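Local coordinates for putative hemin ABC transport system, membrane protein (PDB 5B57) that probably serves as the membrane-spanning subunit of an ABC transporter that carries heme into the bacterial cell, at residues D135-S143 against L291-G299. Sequence-based numbering, arbitrary orientation.
Sequences DPGLVGVSS and LVAVALAVG
Val141, in the first turn of helix 141-154, comes nearest the backbone of helix 283-305 at Ala295, the CA atoms 5.7 Å apart, while the turn before it brings Pro136 and Val139 up to Val294 and Leu291. No hydrogen bond joins the two segments, and the contact is apolar and made mostly by branched side chains, with valines on both sides. Val139 divides its work between two branches: CG2 meets CG1 of Val294 at 3.6 Å and CD2 of Leu291 at 3.7 Å, whereas CG1 reaches the methyl of Ala295. Val141 likewise forks over the helix. A chi1 of 59° sets CG1 between the backbone N and the carbonyl carbon and turns CG2 anti to the N; CG2 then lies over the CA of Gly299 and near the carbonyl O of Ala295, a spot on the helix surface where Gly299 has no side chain. The other branch, CG1, packs on CG1 of Val298 at 3.5 Å. Pro136 adds to the contact with its ring CB, 3.8 Å from Val298 CG2. Asp135 OD1 accepts the N-H of Gly137 at 2.8 Å, an Asx turn that probably helps hold the turn in shape, and Gly140 occupies the N-cap position of helix 141-154. Thr121 and Met125 of helix 94-128 and Ala181 of helix 168-188 help bury the cluster. Here the N-terminal end of one helix, with the turn before it, packs on a predicted transmembrane helix in the helical bundle of a FecCD-family permease.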
loop_
_atom_site.group_PDB
_atom_site.type_symbol
_atom_site.label_atom_id
_atom_site.label_comp_id
_atom_site.label_asym_id
_atom_site.label_seq_id
_atom_site.Cartn_x
_atom_site.Cartn_y
_atom_site.Cartn_z
ATOM N N ASP A 135 13.543 2.213 1.494
ATOM C CA ASP A 135 14.966 2.426 1.250
ATOM C C ASP A 135 15.458 3.649 2.019
ATOM O O ASP A 135 14.689 4.594 2.254
ATOM C CB ASP A 135 15.251 2.629 -0.244
ATOM C CG ASP A 135 16.751 2.647 -0.577
ATOM O OD1 ASP A 135 17.386 3.719 -0.449
ATOM O OD2 ASP A 135 17.300 1.592 -0.980
ATOM N N PRO A 136 16.730 3.652 2.438
ATOM C CA PRO A 136 17.266 4.817 3.153
ATOM C C PRO A 136 17.182 6.101 2.367
ATOM O O PRO A 136 17.288 7.178 2.957
ATOM C CB PRO A 136 18.723 4.427 3.399
ATOM C CG PRO A 136 18.693 2.965 3.510
ATOM C CD PRO A 136 17.628 2.488 2.550
ATOM N N GLY A 137 16.989 6.021 1.054
ATOM C CA GLY A 137 16.949 7.225 0.235
ATOM C C GLY A 137 15.822 8.152 0.619
ATOM O O GLY A 137 16.042 9.348 0.848
ATOM N N LEU A 138 14.607 7.595 0.738
ATOM C CA LEU A 138 13.329 8.277 0.937
ATOM C C LEU A 138 13.336 9.480 1.881
ATOM O O LEU A 138 12.452 10.347 1.799
ATOM C CB LEU A 138 12.305 7.276 1.465
ATOM C CG LEU A 138 12.033 6.003 0.693
ATOM C CD1 LEU A 138 10.903 5.270 1.395
ATOM C CD2 LEU A 138 11.669 6.337 -0.747
ATOM N N VAL A 139 14.300 9.511 2.808
ATOM C CA VAL A 139 14.412 10.621 3.753
ATOM C C VAL A 139 14.465 11.951 3.014
ATOM O O VAL A 139 13.806 12.924 3.396
ATOM C CB VAL A 139 15.648 10.423 4.651
ATOM C CG1 VAL A 139 15.749 11.547 5.670
ATOM C CG2 VAL A 139 15.587 9.069 5.338
ATOM N N GLY A 140 15.257 12.009 1.949
ATOM C CA GLY A 140 15.426 13.193 1.136
ATOM C C GLY A 140 16.880 13.326 0.756
ATOM O O GLY A 140 17.233 14.002 -0.204
ATOM N N VAL A 141 17.724 12.591 1.476
ATOM C CA VAL A 141 19.135 12.941 1.560
ATOM C C VAL A 141 19.858 12.678 0.239
ATOM O O VAL A 141 20.706 13.475 -0.176
ATOM C CB VAL A 141 19.784 12.194 2.741
ATOM C CG1 VAL A 141 19.641 10.705 2.565
ATOM C CG2 VAL A 141 21.203 12.566 2.884
ATOM N N SER A 142 19.524 11.571 -0.450
ATOM C CA SER A 142 20.198 11.234 -1.708
ATOM C C SER A 142 20.058 12.354 -2.732
ATOM O O SER A 142 21.037 12.748 -3.375
ATOM C CB SER A 142 19.632 9.941 -2.295
ATOM O OG SER A 142 19.638 8.884 -1.358
ATOM N N SER A 143 18.831 12.870 -2.889
ATOM C CA SER A 143 18.550 13.952 -3.823
ATOM C C SER A 143 19.367 15.189 -3.516
ATOM O O SER A 143 19.928 15.820 -4.422
ATOM C CB SER A 143 17.081 14.317 -3.758
ATOM O OG SER A 143 16.290 13.168 -3.858
ATOM N N LEU A 291 15.189 9.362 11.356
ATOM C CA LEU A 291 15.401 10.156 10.137
ATOM C C LEU A 291 16.672 11.012 10.211
ATOM O O LEU A 291 17.505 10.994 9.294
ATOM C CB LEU A 291 14.183 11.028 9.882
ATOM C CG LEU A 291 13.017 10.113 9.556
ATOM C CD1 LEU A 291 11.811 10.953 9.239
ATOM C CD2 LEU A 291 13.416 9.207 8.386
ATOM N N VAL A 292 16.835 11.780 11.289
ATOM C CA VAL A 292 18.072 12.538 11.420
ATOM C C VAL A 292 19.276 11.597 11.493
ATOM O O VAL A 292 20.336 11.903 10.934
ATOM C CB VAL A 292 18.004 13.510 12.619
ATOM C CG1 VAL A 292 17.688 12.790 13.827
ATOM C CG2 VAL A 292 19.320 14.124 12.872
ATOM N N ALA A 293 19.139 10.414 12.098
ATOM C CA ALA A 293 20.308 9.528 12.101
ATOM C C ALA A 293 20.554 8.926 10.720
ATOM O O ALA A 293 21.706 8.852 10.275
ATOM C CB ALA A 293 20.175 8.430 13.153
ATOM N N VAL A 294 19.495 8.504 10.021
ATOM C CA VAL A 294 19.672 8.013 8.651
ATOM C C VAL A 294 20.212 9.111 7.746
ATOM O O VAL A 294 21.095 8.863 6.913
ATOM C CB VAL A 294 18.353 7.445 8.101
ATOM C CG1 VAL A 294 18.450 7.251 6.595
ATOM C CG2 VAL A 294 18.023 6.152 8.812
ATOM N N ALA A 295 19.686 10.338 7.882
ATOM C CA ALA A 295 20.093 11.420 6.983
ATOM C C ALA A 295 21.572 11.728 7.146
ATOM O O ALA A 295 22.283 11.978 6.168
ATOM C CB ALA A 295 19.245 12.655 7.250
ATOM N N LEU A 296 22.056 11.637 8.383
ATOM C CA LEU A 296 23.443 11.927 8.712
ATOM C C LEU A 296 24.400 10.862 8.173
ATOM O O LEU A 296 25.466 11.211 7.646
ATOM C CB LEU A 296 23.555 12.070 10.226
ATOM C CG LEU A 296 24.956 12.258 10.754
ATOM C CD1 LEU A 296 25.500 13.555 10.195
ATOM C CD2 LEU A 296 24.951 12.263 12.268
ATOM N N ALA A 297 24.048 9.556 8.280
ATOM C CA ALA A 297 24.925 8.502 7.746
ATOM C C ALA A 297 24.883 8.390 6.215
ATOM O O ALA A 297 25.933 8.346 5.558
ATOM C CB ALA A 297 24.580 7.154 8.347
ATOM N N VAL A 298 23.688 8.306 5.629
ATOM C CA VAL A 298 23.575 8.271 4.173
ATOM C C VAL A 298 24.149 9.543 3.552
ATOM O O VAL A 298 24.813 9.495 2.508
ATOM C CB VAL A 298 22.108 8.046 3.766
ATOM C CG1 VAL A 298 21.949 8.110 2.254
ATOM C CG2 VAL A 298 21.624 6.725 4.298
ATOM N N GLY A 299 23.899 10.702 4.167
ATOM C CA GLY A 299 24.402 11.937 3.579
ATOM C C GLY A 299 25.915 11.959 3.522
ATOM O O GLY A 299 26.505 12.396 2.536
#